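Local atomic coordinates of penicillin-binding protein 1A (Mycobacterium tuberculosis, PDB entry 5CXW), a protein that builds cross-linked peptidoglycan for the cell wall, polymerising glycan strands with its transglycosylase domain and cross-linking their peptides with the penicillin-sensitive transpeptidase domain present here. Residues 302-306 with 327-331; 224-228 with 254-260; 10-15 with 231-236; 114-120 with 138-144. One frame throughout, in Å; residues are numbered along the deposited sequence.

Contact 1 (302-306 with 327-331); sequences ANKDA and DEPLV. With 35P ((2R,4S)-5,5-dimethyl-2-{(1R)-2-oxo-1-[(phenoxyacetyl)amino]ethyl}-1,3-thiazolidine-4-carboxylic acid), chain C; PEG (di(hydroxyethyl)ether), chain D.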
# COMPACT_ATOMS: atom_id res chain seq x y z
N ALA A 302 -16.24 10.65 12.08
CA ALA A 302 -16.33 10.24 10.69
C ALA A 302 -14.94 10.00 10.05
O ALA A 302 -13.90 10.29 10.66
CB ALA A 302 -17.13 11.30 9.95
N ASN A 303 -14.96 9.47 8.83
CA ASN A 303 -13.77 8.94 8.14
C ASN A 303 -13.31 9.92 7.08
O ASN A 303 -14.13 10.68 6.59
CB ASN A 303 -14.08 7.59 7.49
CG ASN A 303 -14.48 6.54 8.52
OD1 ASN A 303 -14.15 6.67 9.71
ND2 ASN A 303 -15.17 5.51 8.07
N LYS A 304 -12.05 9.85 6.69
CA LYS A 304 -11.49 10.74 5.71
C LYS A 304 -10.90 10.02 4.52
O LYS A 304 -11.21 10.38 3.39
CB LYS A 304 -10.44 11.66 6.33
CG LYS A 304 -9.85 12.66 5.34
CD LYS A 304 -9.07 13.78 6.03
CE LYS A 304 -7.77 13.27 6.67
NZ LYS A 304 -6.65 12.96 5.70
N ASP A 305 -10.08 9.02 4.78
CA ASP A 305 -9.42 8.23 3.75
C ASP A 305 -9.67 6.76 4.05
O ASP A 305 -9.70 6.35 5.21
CB ASP A 305 -7.90 8.37 3.71
CG ASP A 305 -7.43 9.80 3.74
OD1 ASP A 305 -7.29 10.36 4.83
OD2 ASP A 305 -7.18 10.36 2.62
N ALA A 306 -9.85 5.97 3.02
CA ALA A 306 -10.11 4.56 3.17
C ALA A 306 -9.21 3.79 2.25
O ALA A 306 -9.08 4.14 1.09
CB ALA A 306 -11.56 4.29 2.89
N ASP A 327 -11.40 17.24 2.64
CA ASP A 327 -11.93 18.10 3.71
C ASP A 327 -13.42 17.81 4.00
O ASP A 327 -14.16 18.72 4.39
CB ASP A 327 -11.85 19.57 3.23
CG ASP A 327 -12.75 19.84 2.05
OD1 ASP A 327 -13.32 18.88 1.44
OD2 ASP A 327 -12.93 21.02 1.70
N GLU A 328 -13.89 16.60 3.74
CA GLU A 328 -15.29 16.27 4.04
C GLU A 328 -15.33 14.79 4.46
O GLU A 328 -14.62 13.97 3.87
CB GLU A 328 -16.21 16.60 2.85
CG GLU A 328 -16.44 15.54 1.77
CD GLU A 328 -17.51 15.89 0.71
OE1 GLU A 328 -17.97 17.06 0.66
OE2 GLU A 328 -17.92 15.01 -0.11
N PRO A 329 -16.12 14.45 5.49
CA PRO A 329 -16.30 13.05 5.82
C PRO A 329 -16.65 12.21 4.61
O PRO A 329 -17.45 12.62 3.77
CB PRO A 329 -17.50 13.09 6.76
CG PRO A 329 -17.28 14.39 7.50
CD PRO A 329 -16.87 15.33 6.42
N LEU A 330 -16.12 11.00 4.58
CA LEU A 330 -16.25 10.12 3.47
C LEU A 330 -17.42 9.17 3.68
O LEU A 330 -17.38 8.34 4.59
CB LEU A 330 -14.92 9.39 3.29
CG LEU A 330 -14.75 8.48 2.10
CD1 LEU A 330 -14.73 9.23 0.77
CD2 LEU A 330 -13.49 7.64 2.25
N VAL A 331 -18.47 9.30 2.87
CA VAL A 331 -19.69 8.50 3.01
C VAL A 331 -20.23 8.06 1.67
O VAL A 331 -19.94 8.67 0.64
CB VAL A 331 -20.83 9.25 3.79
CG1 VAL A 331 -20.41 9.56 5.21
CG2 VAL A 331 -21.27 10.57 3.05
C24 35P C . -11.39 7.49 14.95
C23 35P C . -12.40 8.45 14.96
C22 35P C . -13.14 8.68 13.82
C21 35P C . -12.91 7.97 12.66
C20 35P C . -11.92 7.01 12.63
C19 35P C . -11.15 6.76 13.79
O1 35P C . -10.16 5.81 13.84
C2 35P C . -10.06 4.87 12.78
C3 35P C . -9.12 3.77 13.19
O18 35P C . -8.97 3.51 14.37
N4 35P C . -8.53 3.15 12.18
C5 35P C . -7.63 2.02 12.39
C6 35P C . -6.73 1.95 11.23
O17 35P C . -6.95 2.47 10.12
C8 35P C . -8.37 0.62 12.53
N7 35P C . -8.26 0.12 11.19
S11 35P C . -10.04 0.58 12.88
C10 35P C . -10.62 0.03 11.35
C12 35P C . -11.86 0.83 10.92
C15 35P C . -11.02 -1.42 11.33
C9 35P C . -9.45 0.33 10.41
C13 35P C . -9.33 -0.42 9.11
O14 35P C . -8.55 -1.42 9.11
O16 35P C . -9.95 0.04 8.13
O2 PEG D . -4.72 15.12 6.49
C3 PEG D . -3.81 15.94 5.76
C4 PEG D . -2.83 15.03 5.08
O4 PEG D . -1.63 15.06 5.83
O HOH W 1 -17.32 8.95 7.34
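The methyl group of Ala302 meets the ring of Pro329 (CB to CB 3.7 Å), while on the drug side Ala302 O lies 3.2 Å from C21 in the phenyl ring of the bound penicillin V. Asn303 makes the polar link between the segments. Its O accepts a hydrogen bond from Leu330 N (2.8 Å) and a CA-H...O contact from Pro329 CA (3.3 Å), and a water joins Asn303 N to Leu330 O, 2.8 Å from each. The side chain serves the pocket instead: Asn303 OD1 sits 3.5 Å from C21 of the drug, and ND2 is hydrogen-bonded to Ile338 O. Lys304 and Asp305 direct their CB atoms away from the loop and form a salt bridge, Lys304 NZ to Asp305 OD1 at 2.8 Å; NZ is also hydrogen-bonded to Gln94 and to a PEG molecule, and Asp305 OD1 to Thr295 OG1 on the adjacent strand. Ala306 closes the segment, its CB 3.9 Å from CD2 of Leu330, the residue most covered here. The loop 327-331 thus packs beside an inner strand, 303-312, of the five-stranded antiparallel sheet, at the phenoxy end of the antibiotic site of a penicillin-binding transpeptidase domain.

Contact 2 (224-228 with 254-260); sequences SGIYH and GDQRIPK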
# COMPACT_ATOMS: atom_id res chain seq x y z
N SER A 224 9.11 -11.74 -0.60
CA SER A 224 9.92 -12.32 0.48
C SER A 224 11.07 -11.39 0.85
O SER A 224 12.14 -11.85 1.16
CB SER A 224 10.40 -13.73 0.14
OG SER A 224 9.29 -14.64 0.21
N GLY A 225 10.80 -10.07 0.77
CA GLY A 225 11.73 -9.05 1.27
C GLY A 225 12.62 -8.43 0.23
O GLY A 225 13.44 -7.58 0.57
N ILE A 226 12.44 -8.81 -1.04
CA ILE A 226 13.26 -8.28 -2.16
C ILE A 226 12.51 -7.10 -2.77
O ILE A 226 11.36 -7.24 -3.16
CB ILE A 226 13.58 -9.34 -3.19
CG1 ILE A 226 14.39 -10.49 -2.54
CG2 ILE A 226 14.33 -8.71 -4.37
CD1 ILE A 226 14.70 -11.66 -3.43
N TYR A 227 13.19 -5.94 -2.78
CA TYR A 227 12.72 -4.70 -3.29
C TYR A 227 13.23 -4.48 -4.70
O TYR A 227 14.43 -4.75 -5.02
CB TYR A 227 13.23 -3.55 -2.39
CG TYR A 227 13.09 -2.17 -2.99
CD1 TYR A 227 11.87 -1.56 -3.07
CD2 TYR A 227 14.18 -1.53 -3.56
CE1 TYR A 227 11.75 -0.27 -3.60
CE2 TYR A 227 14.05 -0.26 -4.10
CZ TYR A 227 12.84 0.35 -4.11
OH TYR A 227 12.80 1.60 -4.74
N HIS A 228 12.31 -3.97 -5.57
CA HIS A 228 12.65 -3.47 -6.91
C HIS A 228 12.05 -2.11 -7.09
O HIS A 228 10.87 -1.94 -6.85
CB HIS A 228 12.14 -4.40 -8.04
CG HIS A 228 12.57 -5.84 -7.94
ND1 HIS A 228 13.69 -6.34 -8.57
CD2 HIS A 228 12.00 -6.89 -7.31
CE1 HIS A 228 13.79 -7.64 -8.33
NE2 HIS A 228 12.77 -7.99 -7.57
N GLY A 254 17.30 -7.02 -7.91
CA GLY A 254 16.61 -6.52 -6.67
C GLY A 254 17.53 -6.37 -5.46
O GLY A 254 18.74 -6.64 -5.54
N ASP A 255 16.99 -5.92 -4.34
CA ASP A 255 17.74 -5.68 -3.12
C ASP A 255 17.01 -6.41 -1.98
O ASP A 255 15.83 -6.19 -1.76
CB ASP A 255 17.79 -4.14 -2.89
CG ASP A 255 18.67 -3.71 -1.73
OD1 ASP A 255 19.28 -4.58 -1.07
OD2 ASP A 255 18.83 -2.45 -1.50
N GLN A 256 17.71 -7.29 -1.24
CA GLN A 256 17.12 -7.96 -0.09
C GLN A 256 16.98 -6.98 1.10
O GLN A 256 17.79 -6.98 2.04
CB GLN A 256 17.94 -9.20 0.28
CG GLN A 256 17.28 -10.09 1.33
CD GLN A 256 16.15 -10.89 0.76
OE1 GLN A 256 16.33 -11.62 -0.22
NE2 GLN A 256 15.02 -10.86 1.39
N ARG A 257 15.93 -6.18 1.08
CA ARG A 257 15.77 -5.12 2.09
C ARG A 257 15.24 -5.60 3.45
O ARG A 257 15.55 -5.00 4.49
CB ARG A 257 14.72 -4.13 1.57
CG ARG A 257 15.21 -3.31 0.38
CD ARG A 257 16.17 -2.23 0.84
NE ARG A 257 16.54 -1.26 -0.20
CZ ARG A 257 15.85 -0.18 -0.57
NH1 ARG A 257 14.70 0.13 -0.04
NH2 ARG A 257 16.35 0.61 -1.52
N ILE A 258 14.38 -6.61 3.44
CA ILE A 258 13.76 -7.16 4.61
C ILE A 258 14.10 -8.67 4.59
O ILE A 258 14.05 -9.30 3.53
CB ILE A 258 12.24 -6.97 4.55
CG1 ILE A 258 11.88 -5.49 4.47
CG2 ILE A 258 11.55 -7.68 5.69
CD1 ILE A 258 10.43 -5.28 4.13
N PRO A 259 14.48 -9.25 5.74
CA PRO A 259 14.81 -10.68 5.66
C PRO A 259 13.59 -11.51 5.23
O PRO A 259 12.43 -11.21 5.57
CB PRO A 259 15.26 -11.04 7.08
CG PRO A 259 15.61 -9.69 7.71
CD PRO A 259 14.80 -8.65 7.03
N LYS A 260 13.87 -12.52 4.41
CA LYS A 260 12.83 -13.42 3.95
C LYS A 260 11.96 -13.93 5.09
O LYS A 260 10.72 -14.00 4.96
CB LYS A 260 13.46 -14.59 3.21
CG LYS A 260 12.47 -15.73 2.86
CD LYS A 260 13.04 -16.74 1.90
CE LYS A 260 12.12 -17.92 1.62
NZ LYS A 260 10.80 -17.55 1.09
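Tyr227 loses the most surface, and the guanidinium of Arg257 lies nearly flat on its ring, centres 4.2 Å apart and planes at 21°, an off-centre cation-pi contact. A salt bridge, Arg257 NE to Asp255 OD2 at 2.9 Å, and the carbonyl of Gln175 hold Arg257 there. Tyr227 also forms the hydrogen-bonded antiparallel pair with Asp255, N to O at 2.8 Å and O to N at 2.9 Å. Ser224 and Gly225 follow. Ser224, with positive phi, is the C-prime residue of the Schellman motif ending helix 211-222, and its O accepts from Gln256 NE2 at 3.1 Å. The same Gln256 NE2 reaches Ile258 O at 2.8 Å, bracing the inverse gamma turn centred there. Gly225 O accepts from Ile258 N at 3.2 Å, while its CA approaches Ile258 O to 3.2 Å; a CB would collide with that oxygen. Lys260 NZ makes a weak hydrogen bond to Ser224 OG (3.4 Å); both side chains also bind Asp264, the lysine by a salt bridge. This surface pairing therefore rests on backbone hydrogen bonds, the Gln256 amide hydrogen bond to the Ser224 carbonyl and a charged group stacked on an aromatic ring, with little apolar packing.

Contact 3 (10-15 with 231-236); sequences QVTREL and HFVQKV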
# COMPACT_ATOMS: atom_id res chain seq x y z
N GLN A 10 3.70 9.79 -16.23
CA GLN A 10 4.72 9.03 -15.49
C GLN A 10 5.77 8.40 -16.37
O GLN A 10 6.94 8.34 -16.02
CB GLN A 10 4.08 7.96 -14.62
CG GLN A 10 3.23 8.48 -13.46
CD GLN A 10 4.05 9.39 -12.59
OE1 GLN A 10 5.11 9.03 -12.16
NE2 GLN A 10 3.58 10.60 -12.39
N VAL A 11 5.38 7.95 -17.55
CA VAL A 11 6.33 7.43 -18.50
C VAL A 11 7.32 8.52 -18.96
O VAL A 11 8.51 8.29 -19.02
CB VAL A 11 5.60 6.78 -19.72
CG1 VAL A 11 6.59 6.42 -20.86
CG2 VAL A 11 4.84 5.54 -19.33
N THR A 12 6.80 9.70 -19.30
CA THR A 12 7.63 10.82 -19.67
C THR A 12 8.62 11.19 -18.60
O THR A 12 9.81 11.35 -18.87
CB THR A 12 6.80 12.04 -19.98
OG1 THR A 12 5.96 11.74 -21.09
CG2 THR A 12 7.68 13.24 -20.33
N ARG A 13 8.14 11.27 -17.36
CA ARG A 13 8.99 11.60 -16.24
C ARG A 13 10.13 10.59 -16.15
O ARG A 13 11.28 10.96 -15.97
CB ARG A 13 8.16 11.59 -14.95
CG ARG A 13 8.76 12.24 -13.72
CD ARG A 13 8.16 11.70 -12.38
NE ARG A 13 9.03 10.60 -12.01
CZ ARG A 13 8.89 9.29 -12.32
NH1 ARG A 13 7.81 8.73 -12.94
NH2 ARG A 13 9.90 8.50 -11.96
N GLU A 14 9.81 9.32 -16.29
CA GLU A 14 10.84 8.27 -16.15
C GLU A 14 11.86 8.30 -17.33
O GLU A 14 13.08 8.09 -17.15
CB GLU A 14 10.16 6.92 -16.09
CG GLU A 14 11.08 5.76 -15.79
CD GLU A 14 10.31 4.48 -15.55
OE1 GLU A 14 9.32 4.51 -14.79
OE2 GLU A 14 10.66 3.43 -16.06
N LEU A 15 11.36 8.56 -18.54
CA LEU A 15 12.24 8.67 -19.72
C LEU A 15 13.20 9.84 -19.53
O LEU A 15 14.39 9.70 -19.83
CB LEU A 15 11.43 8.84 -21.02
CG LEU A 15 10.62 7.62 -21.42
CD1 LEU A 15 9.58 8.02 -22.47
CD2 LEU A 15 11.51 6.48 -21.87
N HIS A 231 8.69 0.97 -11.72
CA HIS A 231 8.97 1.61 -13.02
C HIS A 231 7.89 1.28 -13.99
O HIS A 231 7.21 0.24 -13.89
CB HIS A 231 10.34 1.14 -13.52
CG HIS A 231 10.40 -0.30 -13.77
ND1 HIS A 231 10.55 -1.21 -12.75
CD2 HIS A 231 10.26 -1.03 -14.91
CE1 HIS A 231 10.55 -2.43 -13.26
NE2 HIS A 231 10.40 -2.35 -14.56
N PHE A 232 7.76 2.18 -14.97
CA PHE A 232 6.72 2.17 -15.97
C PHE A 232 7.25 1.80 -17.38
O PHE A 232 6.46 1.48 -18.24
CB PHE A 232 6.08 3.58 -16.09
CG PHE A 232 5.29 4.03 -14.90
CD1 PHE A 232 5.94 4.57 -13.78
CD2 PHE A 232 3.89 3.90 -14.87
CE1 PHE A 232 5.22 4.97 -12.65
CE2 PHE A 232 3.18 4.32 -13.74
CZ PHE A 232 3.85 4.85 -12.65
N VAL A 233 8.55 1.89 -17.58
CA VAL A 233 9.16 1.70 -18.90
C VAL A 233 9.84 0.33 -18.92
O VAL A 233 10.73 0.03 -18.12
CB VAL A 233 10.17 2.78 -19.22
CG1 VAL A 233 10.89 2.41 -20.52
CG2 VAL A 233 9.51 4.17 -19.33
N GLN A 234 9.38 -0.49 -19.87
CA GLN A 234 9.89 -1.83 -20.14
C GLN A 234 10.98 -1.82 -21.21
O GLN A 234 11.99 -2.52 -21.08
CB GLN A 234 8.75 -2.74 -20.58
CG GLN A 234 9.12 -4.18 -20.92
CD GLN A 234 9.73 -4.89 -19.71
OE1 GLN A 234 9.32 -4.67 -18.54
NE2 GLN A 234 10.70 -5.72 -19.96
N LYS A 235 10.80 -1.03 -22.25
CA LYS A 235 11.76 -1.08 -23.38
C LYS A 235 11.66 0.21 -24.15
O LYS A 235 10.60 0.86 -24.18
CB LYS A 235 11.47 -2.29 -24.26
CG LYS A 235 12.50 -2.51 -25.36
CD LYS A 235 12.25 -3.85 -26.06
CE LYS A 235 13.24 -4.17 -27.15
NZ LYS A 235 12.76 -5.32 -27.96
N VAL A 236 12.80 0.65 -24.71
CA VAL A 236 12.80 1.86 -25.55
C VAL A 236 13.65 1.55 -26.78
O VAL A 236 14.77 1.06 -26.63
CB VAL A 236 13.45 3.04 -24.81
CG1 VAL A 236 13.39 4.30 -25.67
CG2 VAL A 236 12.71 3.31 -23.49
O HOH W 2 12.52 1.42 -16.52
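Two extended torsions (chi1 and chi2 both t) carry the carboxylate of Glu14 from the helix to the start of strand 233-237. There it receives two successive backbone amides: Phe232 N gives to Glu14 OE1 at 2.8 Å and Val233 N to Glu14 OE2 at 3.0 Å. A water 2.8 Å from both Glu14 OE2 and Val233 O extends the link. Phe232 (m) turns its ring back beneath the helix, so that Gln10 CB stands over the face, 3.7 Å from the Phe232 centroid and 10° off the normal, a CH-pi contact. The ring also meets Tyr77 edge-to-face. Val11 (t) divides its methyls between neighbours, CG2 being 4.0 Å from Phe232 CB and CG1 4.0 Å from Val233 CG2. Leu15 (m, t) brings CD2 to Val233 CG2 (4.0 Å) and Val236 CG2 (3.8 Å). Val233 and Val236 can both point at the helix because a classic beta bulge at Gln234 and Lys235, opposite Thr34, shifts the usual alternation. The segment axes of helix 10-15 and strand 233-236 cross at -61° and come within 10.1 Å, and the helix packs on strands 32-35 and 233-237 of the three-stranded sheet: helix-on-sheet packing, remote from the transpeptidase active site.

Contact 4 (114-120 with 138-144); sequences LGYQVDS and CGTCNIA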
# COMPACT_ATOMS: atom_id res chain seq x y z
N LEU A 114 5.35 -13.23 15.97
CA LEU A 114 3.87 -13.13 15.83
C LEU A 114 3.11 -13.49 17.08
O LEU A 114 2.00 -13.02 17.26
CB LEU A 114 3.38 -13.93 14.63
CG LEU A 114 3.83 -13.49 13.28
CD1 LEU A 114 3.15 -14.32 12.21
CD2 LEU A 114 3.65 -12.01 12.99
N GLY A 115 3.70 -14.29 17.95
CA GLY A 115 3.07 -14.70 19.19
C GLY A 115 3.29 -13.79 20.39
O GLY A 115 2.79 -14.10 21.48
N TYR A 116 3.98 -12.66 20.20
CA TYR A 116 4.21 -11.68 21.26
C TYR A 116 2.86 -11.14 21.72
O TYR A 116 2.09 -10.59 20.93
CB TYR A 116 5.14 -10.55 20.77
CG TYR A 116 5.35 -9.49 21.82
CD1 TYR A 116 5.86 -9.81 23.06
CD2 TYR A 116 5.01 -8.17 21.54
CE1 TYR A 116 6.07 -8.81 24.01
CE2 TYR A 116 5.26 -7.15 22.48
CZ TYR A 116 5.72 -7.47 23.69
OH TYR A 116 5.88 -6.41 24.58
N GLN A 117 2.58 -11.27 23.02
CA GLN A 117 1.26 -10.87 23.57
C GLN A 117 1.31 -9.44 24.02
O GLN A 117 2.22 -9.07 24.80
CB GLN A 117 0.97 -11.75 24.79
CG GLN A 117 0.76 -13.21 24.47
CD GLN A 117 -0.59 -13.45 23.88
OE1 GLN A 117 -1.57 -12.77 24.22
NE2 GLN A 117 -0.67 -14.37 22.93
N VAL A 118 0.33 -8.66 23.59
CA VAL A 118 0.24 -7.22 23.85
C VAL A 118 -1.11 -6.86 24.45
O VAL A 118 -2.13 -7.44 24.06
CB VAL A 118 0.39 -6.41 22.54
CG1 VAL A 118 0.46 -4.93 22.85
CG2 VAL A 118 1.63 -6.85 21.81
N ASP A 119 -1.12 -5.96 25.44
CA ASP A 119 -2.37 -5.49 26.02
C ASP A 119 -3.09 -4.60 25.00
O ASP A 119 -2.45 -3.81 24.35
CB ASP A 119 -2.03 -4.66 27.25
CG ASP A 119 -3.26 -4.10 27.96
OD1 ASP A 119 -4.38 -4.47 27.72
OD2 ASP A 119 -3.05 -3.30 28.89
N SER A 120 -4.41 -4.77 24.83
CA SER A 120 -5.18 -3.94 23.90
C SER A 120 -6.01 -2.86 24.56
O SER A 120 -6.80 -2.20 23.90
CB SER A 120 -6.09 -4.82 23.02
OG SER A 120 -7.06 -5.44 23.76
N CYS A 138 -9.10 -7.09 22.58
CA CYS A 138 -8.96 -8.53 22.67
C CYS A 138 -8.51 -8.92 24.07
O CYS A 138 -8.09 -10.05 24.27
CB CYS A 138 -7.96 -8.97 21.62
SG CYS A 138 -6.28 -8.36 21.94
N GLY A 139 -8.64 -8.04 25.06
CA GLY A 139 -7.92 -8.16 26.32
C GLY A 139 -6.42 -8.09 26.02
O GLY A 139 -5.95 -7.03 25.64
N THR A 140 -5.71 -9.20 26.17
CA THR A 140 -4.29 -9.31 25.76
C THR A 140 -4.27 -10.39 24.67
O THR A 140 -4.86 -11.44 24.85
CB THR A 140 -3.39 -9.69 26.94
OG1 THR A 140 -3.38 -8.62 27.87
CG2 THR A 140 -1.97 -9.91 26.54
N CYS A 141 -3.69 -10.09 23.51
CA CYS A 141 -3.63 -11.06 22.37
C CYS A 141 -2.35 -10.83 21.62
O CYS A 141 -1.74 -9.80 21.80
CB CYS A 141 -4.82 -10.97 21.41
SG CYS A 141 -5.04 -9.42 20.54
N ASN A 142 -2.00 -11.73 20.76
CA ASN A 142 -0.78 -11.57 20.02
C ASN A 142 -0.85 -10.52 18.92
O ASN A 142 -1.92 -10.03 18.53
CB ASN A 142 -0.19 -12.90 19.54
CG ASN A 142 -1.00 -13.55 18.43
OD1 ASN A 142 -1.37 -12.91 17.43
ND2 ASN A 142 -1.32 -14.83 18.62
N ILE A 143 0.34 -10.13 18.49
CA ILE A 143 0.42 -9.07 17.47
C ILE A 143 -0.10 -9.46 16.07
O ILE A 143 -0.47 -8.58 15.28
CB ILE A 143 1.82 -8.45 17.41
CG1 ILE A 143 2.89 -9.44 17.00
CG2 ILE A 143 2.13 -7.78 18.73
CD1 ILE A 143 4.28 -8.77 16.85
N ALA A 144 -0.19 -10.73 15.75
CA ALA A 144 -0.87 -11.16 14.53
C ALA A 144 -2.40 -10.96 14.61
O ALA A 144 -3.02 -10.40 13.66
CB ALA A 144 -0.58 -12.58 14.23
O HOH W 3 -3.60 -14.08 21.14
O HOH W 4 -3.78 -14.23 25.09
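Ile143 packs its CG2 against Val118 CG2 (3.3 Å in the conformer given) and against the Tyr116 ring, 4.0 Å from CD2, giving the start of helix 143-149 an apolar seat; nearby Leu114 CB lies 4.2 Å from Ala144 CB. Leu104 of helix 100-109 adjoins this group. Strands 117-119 and 140-142 form a two-stranded antiparallel ribbon. Val118 and Cys141 are its hydrogen-bonded pair, Val118 N to Cys141 O at 3.0 Å and Cys141 N to Val118 O at 3.1 Å, flanked by the non-hydrogen-bonded pairs Gln117 with Asn142 and Asp119 with Thr140. On the face bearing Gln117, a water bridges Gln117 OE1 (2.8 Å) and Thr140 O (3.0 Å). Asn142 ends the strand as helix N-cap, its OD1 accepting from Glu145 N. At the far end Ser120 OG gives to Gly139 O at 2.7 Å and receives from Cys138 N at 2.9 Å, while Ser120 N also donates to Gly139 O at 2.9 Å. The disulfide between Cys138 SG and Cys141 SG (2.1 Å) thus constrains the 138-141 turn locally, hydrogen bonds of Ser120 and the strand pair tie that segment to 114-120, and hydrophobic packing secures the helix end.

How the contacts relate
Contact 3 is the most buried of the four and contact 2 the most superficial, with contacts 1 and 4 partly buried. Contacts 2 and 4 both pair short strands into two-stranded ribbons; contact 2 adds a stacked arginine, contact 4 a disulfide. Contact 3 instead sets a helix on a sheet through apolar packing and a carboxylate that accepts two backbone amides, and contact 1 fastens a loop to a strand of the five-stranded sheet with a single direct hydrogen bond. Contact 1 alone includes residues of the drug pocket. Helix 260-270 begins at Lys260 in contact 2 and touches Leu114 and Ala144 of contact 4, while segments 224-228 and 231-236 bring contacts 2 and 3 close in sequence.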